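PDB 1XTY: peptidyl-tRNA hydrolase from Sulfolobus solfataricus, which hydrolyses peptidyl-tRNAs, perhaps those that drop off the ribosome during protein synthesis, to release tRNA and the N-acyl amino acid. Local coordinates for residues Ala20-His25 against Ser82-Ala87; Lys43-Glu48 against Pro104-Leu109; Asn62-Ile67 against Gly95-Leu100. All coordinates share one frame; numbering follows the deposited sequence.

Interaction 1. Residues Ala20-His25 against Ser82-Ala87; sequences AAQVAH and SIIEDA. With SO4 (sulfate ion), chain E.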
loop_
_atom_site.group_PDB
_atom_site.type_symbol
_atom_site.label_atom_id
_atom_site.label_comp_id
_atom_site.label_asym_id
_atom_site.label_seq_id
_atom_site.Cartn_x
_atom_site.Cartn_y
_atom_site.Cartn_z
ATOM N N ALA A 20 -2.265 5.651 -5.766
ATOM C CA ALA A 20 -1.874 5.271 -4.413
ATOM C C ALA A 20 -2.719 4.105 -3.901
ATOM O O ALA A 20 -2.199 3.184 -3.272
ATOM C CB ALA A 20 -2.004 6.466 -3.475
ATOM N N ALA A 21 -4.020 4.144 -4.168
ATOM C CA ALA A 21 -4.899 3.073 -3.721
ATOM C C ALA A 21 -4.551 1.749 -4.403
ATOM O O ALA A 21 -4.500 0.703 -3.749
ATOM C CB ALA A 21 -6.359 3.439 -3.996
ATOM N N GLN A 22 -4.303 1.793 -5.711
ATOM C CA GLN A 22 -3.965 0.586 -6.464
ATOM C C GLN A 22 -2.645 -0.036 -6.002
ATOM O O GLN A 22 -2.546 -1.255 -5.861
ATOM C CB GLN A 22 -3.893 0.891 -7.970
ATOM C CG GLN A 22 -5.166 1.508 -8.547
ATOM C CD GLN A 22 -6.375 0.591 -8.447
ATOM O OE1 GLN A 22 -7.452 1.017 -8.036
ATOM N NE2 GLN A 22 -6.206 -0.669 -8.834
ATOM N N VAL A 23 -1.631 0.801 -5.782
ATOM C CA VAL A 23 -0.329 0.318 -5.333
ATOM C C VAL A 23 -0.450 -0.278 -3.928
ATOM O O VAL A 23 0.160 -1.305 -3.624
ATOM C CB VAL A 23 0.718 1.467 -5.343
ATOM C CG1 VAL A 23 2.004 1.028 -4.656
ATOM C CG2 VAL A 23 1.019 1.865 -6.785
ATOM N N ALA A 24 -1.245 0.361 -3.077
ATOM C CA ALA A 24 -1.451 -0.138 -1.718
ATOM C C ALA A 24 -2.179 -1.482 -1.786
ATOM O O ALA A 24 -1.947 -2.366 -0.960
ATOM C CB ALA A 24 -2.269 0.870 -0.905
ATOM N N HIS A 25 -3.066 -1.620 -2.769
ATOM C CA HIS A 25 -3.827 -2.853 -2.971
ATOM C C HIS A 25 -2.844 -3.963 -3.355
ATOM O O HIS A 25 -2.907 -5.081 -2.839
ATOM C CB HIS A 25 -4.855 -2.644 -4.095
ATOM C CG HIS A 25 -5.924 -3.694 -4.158
ATOM N ND1 HIS A 25 -5.802 -4.929 -3.555
ATOM C CD2 HIS A 25 -7.123 -3.703 -4.789
ATOM C CE1 HIS A 25 -6.878 -5.652 -3.811
ATOM N NE2 HIS A 25 -7.696 -4.931 -4.559
ATOM N N SER A 82 1.139 -10.235 -7.531
ATOM C CA SER A 82 -0.279 -9.917 -7.438
ATOM C C SER A 82 -0.706 -9.070 -8.620
ATOM O O SER A 82 -0.061 -8.072 -8.934
ATOM C CB SER A 82 -0.581 -9.164 -6.138
ATOM O OG SER A 82 0.166 -7.958 -6.059
ATOM N N ILE A 83 -1.784 -9.479 -9.282
ATOM C CA ILE A 83 -2.302 -8.722 -10.416
ATOM C C ILE A 83 -3.555 -8.030 -9.903
ATOM O O ILE A 83 -4.538 -8.683 -9.537
ATOM C CB ILE A 83 -2.656 -9.635 -11.606
ATOM C CG1 ILE A 83 -1.396 -10.362 -12.092
ATOM C CG2 ILE A 83 -3.244 -8.799 -12.744
ATOM C CD1 ILE A 83 -1.654 -11.382 -13.191
ATOM N N ILE A 84 -3.505 -6.706 -9.860
ATOM C CA ILE A 84 -4.617 -5.918 -9.352
ATOM C C ILE A 84 -5.549 -5.393 -10.441
ATOM O O ILE A 84 -5.094 -4.845 -11.443
ATOM C CB ILE A 84 -4.086 -4.726 -8.533
ATOM C CG1 ILE A 84 -3.207 -5.244 -7.386
ATOM C CG2 ILE A 84 -5.240 -3.890 -8.012
ATOM C CD1 ILE A 84 -3.928 -6.197 -6.433
ATOM N N GLU A 85 -6.852 -5.577 -10.240
ATOM C CA GLU A 85 -7.851 -5.093 -11.190
ATOM C C GLU A 85 -8.722 -4.068 -10.474
ATOM O O GLU A 85 -8.962 -4.170 -9.267
ATOM C CB GLU A 85 -8.719 -6.241 -11.733
ATOM C CG GLU A 85 -7.916 -7.374 -12.380
ATOM C CD GLU A 85 -8.750 -8.292 -13.273
ATOM O OE1 GLU A 85 -9.967 -8.439 -13.038
ATOM O OE2 GLU A 85 -8.174 -8.885 -14.210
ATOM N N ASP A 86 -9.185 -3.076 -11.222
ATOM C CA ASP A 86 -10.020 -2.016 -10.669
ATOM C C ASP A 86 -11.386 -2.545 -10.225
ATOM O O ASP A 86 -11.920 -3.491 -10.813
ATOM C CB ASP A 86 -10.191 -0.911 -11.719
ATOM C CG ASP A 86 -10.698 0.391 -11.123
ATOM O OD1 ASP A 86 -11.918 0.522 -10.908
ATOM O OD2 ASP A 86 -9.866 1.284 -10.862
ATOM N N ALA A 87 -11.941 -1.940 -9.177
ATOM C CA ALA A 87 -13.247 -2.344 -8.662
ATOM C C ALA A 87 -14.350 -1.607 -9.416
ATOM O O ALA A 87 -15.535 -1.754 -9.105
ATOM C CB ALA A 87 -13.343 -2.042 -7.170
HETATM S S SO4 E . -10.568 -0.014 -6.186
HETATM O O1 SO4 E . -10.389 -0.213 -7.636
HETATM O O2 SO4 E . -11.874 0.628 -5.938
HETATM O O3 SO4 E . -9.486 0.849 -5.674
HETATM O O4 SO4 E . -10.527 -1.322 -5.504
#

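Interaction 2. Residues Lys43-Glu48 against Pro104-Leu109; sequences KEWLNE and PAPENL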
loop_
_atom_site.group_PDB
_atom_site.type_symbol
_atom_site.label_atom_id
_atom_site.label_comp_id
_atom_site.label_asym_id
_atom_site.label_seq_id
_atom_site.Cartn_x
_atom_site.Cartn_y
_atom_site.Cartn_z
ATOM N N LYS A 43 8.144 -16.453 3.227
ATOM C CA LYS A 43 7.953 -15.929 4.576
ATOM C C LYS A 43 9.245 -15.355 5.143
ATOM O O LYS A 43 9.226 -14.359 5.872
ATOM C CB LYS A 43 7.396 -17.021 5.495
ATOM C CG LYS A 43 5.947 -17.370 5.188
ATOM C CD LYS A 43 5.410 -18.442 6.119
ATOM C CE LYS A 43 3.957 -18.748 5.796
ATOM N NZ LYS A 43 3.435 -19.895 6.594
ATOM N N GLU A 44 10.370 -15.977 4.804
ATOM C CA GLU A 44 11.660 -15.487 5.270
ATOM C C GLU A 44 11.922 -14.128 4.628
ATOM O O GLU A 44 12.327 -13.182 5.308
ATOM C CB GLU A 44 12.774 -16.470 4.892
ATOM C CG GLU A 44 12.617 -17.845 5.522
ATOM C CD GLU A 44 13.691 -18.824 5.085
ATOM O OE1 GLU A 44 13.879 -19.001 3.861
ATOM O OE2 GLU A 44 14.344 -19.423 5.965
ATOM N N TRP A 45 11.684 -14.025 3.322
ATOM C CA TRP A 45 11.891 -12.759 2.628
ATOM C C TRP A 45 10.971 -11.674 3.187
ATOM O O TRP A 45 11.375 -10.519 3.310
ATOM C CB TRP A 45 11.625 -12.893 1.125
ATOM C CG TRP A 45 12.617 -13.738 0.380
ATOM C CD1 TRP A 45 13.916 -13.993 0.730
ATOM C CD2 TRP A 45 12.403 -14.392 -0.874
ATOM N NE1 TRP A 45 14.522 -14.767 -0.234
ATOM C CE2 TRP A 45 13.617 -15.026 -1.228
ATOM C CE3 TRP A 45 11.304 -14.502 -1.736
ATOM C CZ2 TRP A 45 13.760 -15.761 -2.410
ATOM C CZ3 TRP A 45 11.446 -15.234 -2.912
ATOM C CH2 TRP A 45 12.670 -15.855 -3.236
ATOM N N LEU A 46 9.732 -12.043 3.509
ATOM C CA LEU A 46 8.782 -11.068 4.048
ATOM C C LEU A 46 9.263 -10.522 5.394
ATOM O O LEU A 46 9.249 -9.312 5.626
ATOM C CB LEU A 46 7.395 -11.706 4.203
ATOM C CG LEU A 46 6.293 -10.813 4.790
ATOM C CD1 LEU A 46 6.052 -9.615 3.884
ATOM C CD2 LEU A 46 5.011 -11.634 4.941
ATOM N N ASN A 47 9.697 -11.412 6.280
ATOM C CA ASN A 47 10.189 -10.984 7.586
ATOM C C ASN A 47 11.379 -10.038 7.471
ATOM O O ASN A 47 11.448 -9.027 8.173
ATOM C CB ASN A 47 10.585 -12.193 8.432
ATOM C CG ASN A 47 9.389 -12.994 8.888
ATOM O OD1 ASN A 47 8.446 -12.446 9.467
ATOM N ND2 ASN A 47 9.417 -14.298 8.638
ATOM N N GLU A 48 12.319 -10.369 6.591
ATOM C CA GLU A 48 13.499 -9.535 6.385
ATOM C C GLU A 48 13.094 -8.179 5.810
ATOM O O GLU A 48 13.632 -7.140 6.191
ATOM C CB GLU A 48 14.468 -10.221 5.418
ATOM C CG GLU A 48 14.840 -11.636 5.821
ATOM C CD GLU A 48 15.620 -12.362 4.740
ATOM O OE1 GLU A 48 15.412 -13.583 4.582
ATOM O OE2 GLU A 48 16.443 -11.720 4.056
ATOM N N PRO A 104 7.841 -9.346 -1.583
ATOM C CA PRO A 104 9.261 -8.984 -1.517
ATOM C C PRO A 104 10.218 -10.142 -1.803
ATOM O O PRO A 104 9.897 -11.307 -1.568
ATOM C CB PRO A 104 9.412 -8.433 -0.099
ATOM C CG PRO A 104 8.396 -9.201 0.670
ATOM C CD PRO A 104 7.206 -9.237 -0.258
ATOM N N ALA A 105 11.393 -9.804 -2.321
ATOM C CA ALA A 105 12.407 -10.802 -2.641
ATOM C C ALA A 105 13.736 -10.091 -2.912
ATOM O O ALA A 105 13.771 -8.873 -3.053
ATOM C CB ALA A 105 11.981 -11.598 -3.869
ATOM N N PRO A 106 14.848 -10.846 -2.977
ATOM C CA PRO A 106 16.164 -10.244 -3.241
ATOM C C PRO A 106 16.061 -9.284 -4.423
ATOM O O PRO A 106 15.575 -9.656 -5.490
ATOM C CB PRO A 106 17.034 -11.455 -3.550
ATOM C CG PRO A 106 16.472 -12.489 -2.631
ATOM C CD PRO A 106 14.968 -12.305 -2.798
ATOM N N GLU A 107 16.524 -8.051 -4.248
ATOM C CA GLU A 107 16.402 -7.070 -5.318
ATOM C C GLU A 107 17.054 -7.453 -6.641
ATOM O O GLU A 107 16.564 -7.072 -7.703
ATOM C CB GLU A 107 16.918 -5.705 -4.858
ATOM C CG GLU A 107 18.381 -5.646 -4.526
ATOM C CD GLU A 107 18.772 -4.273 -4.019
ATOM O OE1 GLU A 107 18.514 -3.284 -4.740
ATOM O OE2 GLU A 107 19.328 -4.183 -2.906
ATOM N N ASN A 108 18.157 -8.196 -6.590
ATOM C CA ASN A 108 18.817 -8.608 -7.824
ATOM C C ASN A 108 17.976 -9.680 -8.500
ATOM O O ASN A 108 17.990 -9.821 -9.724
ATOM C CB ASN A 108 20.222 -9.136 -7.525
ATOM C CG ASN A 108 21.153 -8.048 -7.039
ATOM O OD1 ASN A 108 22.105 -8.307 -6.297
ATOM N ND2 ASN A 108 20.889 -6.815 -7.464
ATOM N N LEU A 109 17.238 -10.436 -7.695
ATOM C CA LEU A 109 16.382 -11.478 -8.232
ATOM C C LEU A 109 15.209 -10.778 -8.901
ATOM O O LEU A 109 14.827 -11.113 -10.018
ATOM C CB LEU A 109 15.895 -12.402 -7.109
ATOM C CG LEU A 109 15.106 -13.634 -7.552
ATOM C CD1 LEU A 109 15.941 -14.446 -8.536
ATOM C CD2 LEU A 109 14.745 -14.477 -6.344
#

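Interaction 3. Residues Asn62-Ile67 against Gly95-Leu100; sequences NSLDEI and GTITCL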
loop_
_atom_site.group_PDB
_atom_site.type_symbol
_atom_site.label_atom_id
_atom_site.label_comp_id
_atom_site.label_asym_id
_atom_site.label_seq_id
_atom_site.Cartn_x
_atom_site.Cartn_y
_atom_site.Cartn_z
ATOM N N ASN A 62 3.895 1.081 -20.157
ATOM C CA ASN A 62 2.812 1.701 -20.911
ATOM C C ASN A 62 1.893 0.747 -21.662
ATOM O O ASN A 62 1.235 1.149 -22.624
ATOM C CB ASN A 62 3.380 2.731 -21.891
ATOM C CG ASN A 62 4.595 2.218 -22.624
ATOM O OD1 ASN A 62 4.598 1.099 -23.138
ATOM N ND2 ASN A 62 5.642 3.039 -22.682
ATOM N N SER A 63 1.841 -0.510 -21.236
ATOM C CA SER A 63 0.965 -1.472 -21.891
ATOM C C SER A 63 0.644 -2.667 -21.008
ATOM O O SER A 63 1.446 -3.076 -20.168
ATOM C CB SER A 63 1.587 -1.973 -23.200
ATOM O OG SER A 63 2.565 -2.968 -22.956
ATOM N N LEU A 64 -0.543 -3.223 -21.210
ATOM C CA LEU A 64 -0.978 -4.380 -20.449
ATOM C C LEU A 64 -0.074 -5.574 -20.742
ATOM O O LEU A 64 0.242 -6.351 -19.845
ATOM C CB LEU A 64 -2.424 -4.729 -20.804
ATOM C CG LEU A 64 -3.028 -5.922 -20.059
ATOM C CD1 LEU A 64 -3.089 -5.629 -18.572
ATOM C CD2 LEU A 64 -4.413 -6.198 -20.597
ATOM N N ASP A 65 0.347 -5.720 -21.996
ATOM C CA ASP A 65 1.206 -6.836 -22.367
ATOM C C ASP A 65 2.520 -6.859 -21.600
ATOM O O ASP A 65 3.037 -7.924 -21.286
ATOM C CB ASP A 65 1.501 -6.827 -23.869
ATOM C CG ASP A 65 0.258 -7.039 -24.708
ATOM O OD1 ASP A 65 -0.746 -7.560 -24.175
ATOM O OD2 ASP A 65 0.289 -6.696 -25.911
ATOM N N GLU A 66 3.064 -5.687 -21.297
ATOM C CA GLU A 66 4.316 -5.627 -20.563
ATOM C C GLU A 66 4.127 -6.083 -19.119
ATOM O O GLU A 66 5.066 -6.559 -18.482
ATOM C CB GLU A 66 4.886 -4.212 -20.638
ATOM C CG GLU A 66 5.149 -3.804 -22.082
ATOM C CD GLU A 66 5.742 -2.424 -22.222
ATOM O OE1 GLU A 66 5.134 -1.460 -21.712
ATOM O OE2 GLU A 66 6.815 -2.307 -22.854
ATOM N N ILE A 67 2.909 -5.956 -18.607
ATOM C CA ILE A 67 2.630 -6.401 -17.250
ATOM C C ILE A 67 2.476 -7.920 -17.246
ATOM O O ILE A 67 2.989 -8.600 -16.361
ATOM C CB ILE A 67 1.357 -5.717 -16.683
ATOM C CG1 ILE A 67 1.749 -4.361 -16.077
ATOM C CG2 ILE A 67 0.671 -6.615 -15.652
ATOM C CD1 ILE A 67 0.668 -3.685 -15.274
ATOM N N GLY A 95 -12.476 -4.614 -13.493
ATOM C CA GLY A 95 -11.777 -5.708 -14.136
ATOM C C GLY A 95 -10.522 -5.254 -14.855
ATOM O O GLY A 95 -9.691 -6.074 -15.240
ATOM N N THR A 96 -10.382 -3.943 -15.035
ATOM C CA THR A 96 -9.215 -3.381 -15.709
ATOM C C THR A 96 -7.962 -3.588 -14.857
ATOM O O THR A 96 -7.910 -3.157 -13.704
ATOM C CB THR A 96 -9.391 -1.862 -15.948
ATOM O OG1 THR A 96 -10.579 -1.629 -16.719
ATOM C CG2 THR A 96 -8.193 -1.294 -16.687
ATOM N N ILE A 97 -6.956 -4.250 -15.420
ATOM C CA ILE A 97 -5.709 -4.484 -14.698
ATOM C C ILE A 97 -4.968 -3.147 -14.584
ATOM O O ILE A 97 -4.698 -2.491 -15.588
ATOM C CB ILE A 97 -4.835 -5.526 -15.432
ATOM C CG1 ILE A 97 -5.524 -6.895 -15.378
ATOM C CG2 ILE A 97 -3.442 -5.593 -14.806
ATOM C CD1 ILE A 97 -4.758 -8.013 -16.072
ATOM N N THR A 98 -4.648 -2.749 -13.356
ATOM C CA THR A 98 -3.978 -1.472 -13.116
ATOM C C THR A 98 -2.503 -1.578 -12.749
ATOM O O THR A 98 -1.717 -0.675 -13.055
ATOM C CB THR A 98 -4.680 -0.688 -11.986
ATOM O OG1 THR A 98 -4.638 -1.455 -10.781
ATOM C CG2 THR A 98 -6.133 -0.394 -12.349
ATOM N N CYS A 99 -2.119 -2.661 -12.079
ATOM C CA CYS A 99 -0.727 -2.817 -11.690
ATOM C C CYS A 99 -0.381 -4.239 -11.278
ATOM O O CYS A 99 -1.262 -5.089 -11.097
ATOM C CB CYS A 99 -0.378 -1.849 -10.552
ATOM S SG CYS A 99 -1.291 -2.115 -9.013
ATOM N N LEU A 100 0.919 -4.472 -11.133
ATOM C CA LEU A 100 1.466 -5.770 -10.767
ATOM C C LEU A 100 2.450 -5.629 -9.607
ATOM O O LEU A 100 3.378 -4.822 -9.665
ATOM C CB LEU A 100 2.206 -6.373 -11.970
ATOM C CG LEU A 100 3.040 -7.635 -11.739
ATOM C CD1 LEU A 100 2.117 -8.841 -11.554
ATOM C CD2 LEU A 100 3.965 -7.869 -12.931
#

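Interaction 1. Residues Ala20-His25 against Ser82-Ala87
Ile-84 of strand 81-85 packs against His-25 and Gln-22 of helix 16-35, a buried helix-on-sheet contact at the outermost strand of this chain's mixed sheet, within the alpha/beta fold of the PTH2 family. The short segments run roughly antiparallel, at 146°, with axes 8.9 Å apart. Ile-84 is the knob. Its CD1 lies over one face of the imidazole, 3.9 Å from the centroid of the His-25 ring and displaced toward the rim, a CH-pi contact. The second branch, CG2, lies between the CD2 side of the His-25 ring and the Gln-22 amide, 3.5 Å from Gln-22 NE2; the bend of the Gln-22 chain at chi2 (-63°) sets CD, which carries the amide. The same NE2 is bonded to the hydroxyl of Thr-98 on the adjacent strand, which fixes the amide in its rotation. Asp-86 forms a salt bridge with Lys-18 through OD2 and accepts from the backbone of Gly-88 through OD1. Gln-54 of the second subunit packs on His-25. Beside Asp-86 a sulfate ion, probably from the crystallisation liquor, is bound: Ala-87 N donates to its O1 at 2.8 Å, nearly straight, 164° at the hydrogen.

Interaction 2. Residues Lys43-Glu48 against Pro104-Leu109
Trp-45 and Leu-46 on helix 40-51 face a corner of the chain at Pro-104, which follows a cis peptide bond, and the backbones come closest at Trp-45 and Ala-105, 5.6 Å between CA atoms. Trp-45 carries the contact. With CG anti to its carbonyl carbon (chi1 -68°) and the ring turned by chi2 (-25°), the indole lays one face against the side chains of Ala-105 and Pro-106. Pro-106 CD sits over the five-membered ring, 3.6 Å from its centroid, and the proline crosses the indole at about a right angle. Ala-105 CB covers the six-membered ring of Trp-45 on the same face, 4.0 Å from that centroid; both are CH-pi contacts. Leu-109 CD2, from the first turn of the next helix, touches CH2 of Trp-45 at 4.0 Å. One residue along the helix, Leu-46 CD1 meets Pro-104 CG, also at 4.0 Å. An alanine in place of Trp-45 would probably open a gap over Ala-105 and Pro-106 and leave Leu-109 without this aromatic neighbour. The contact is partly buried: Leu-46 also packs on Val-31, Ile-34 and Ile-35 of helix 16-35, Pro-104 rests on Ile-2 and Met-4 of strand 2-9, and Leu-79 from a loop touches both Trp-45 and Leu-109.

Interaction 3. Residues Asn62-Ile67 against Gly95-Leu100
Leu-64 and Ile-67, on the first turn of helix 64-76, press against Ile-97 and Leu-100 on strand 97-106, so that one face of the helix lies on the sheet. The strand is not flat here. The side chains of both Thr-98 and Cys-99 leave on the far face, Thr-98 has a helix-like psi of -31°, and both residues bond through their backbones to Ile-84, features consistent with a classic beta bulge. On the near face this leaves Ile-97 and Leu-100 as two bumps with bare backbone between them. Ile-67 fills that hollow: its long branch descends until CD1 rests 3.9 Å above Cys-99 CA. The short branch of Ile-67 stays higher, where CG2 touches Leu-100 CB at 4.0 Å and lies 4.3 Å from Ile-97 CG2, bridging the two bumps. Leu-100 answers by sliding past Ile-67 in the opposite direction. Its CG is anti to the backbone N (chi1 171°), and CD2 beyond it reaches the carbonyl oxygen of Ile-67 at 3.6 Å. At the more open end Leu-64 meets Ile-97 nearly crosswise. A single methyl does the touching: Leu-64 CD1 settles against the branch point of Ile-97, 3.6 Å from CB and 3.8 Å from CG2, with Ile-97 CD1 also beside it. Behind the strand, Thr-98 turns its hydroxyl to Gln-22 of helix 16-35, while Arg-9 of strand 2-9 flanks Leu-64 and Ile-67 and donates to the carbonyl of Ile-97. Val-61 adds a further apolar neighbour to Ile-67. Since no hydrogen bond or salt bridge joins the two segments, the helix is seated here by the fit of branched aliphatic groups, and the strand's polar bonds go to its sheet neighbours and to Gln-22.

Interactions 1 and 3 are buried and lie on opposite faces of the sheet: helix 16-35 covers strand 81-85 from one face, helix 64-76 covers the neighbouring strand 97-106 from the other. They meet through the sheet, by the Gln-22 to Thr-98 bond and by backbone bonding between Asp-86 and Thr-96. Interaction 2, only partly buried, lies across the chain's centre from both, where strand 97-106 gives way to a helix. It shares that strand with interaction 3 but not its chemistry. Interaction 3 is aliphatic, interaction 2 aromatic against proline and alanine, and interaction 1 mixes an isoleucine-imidazole contact with polar groups beside an anion.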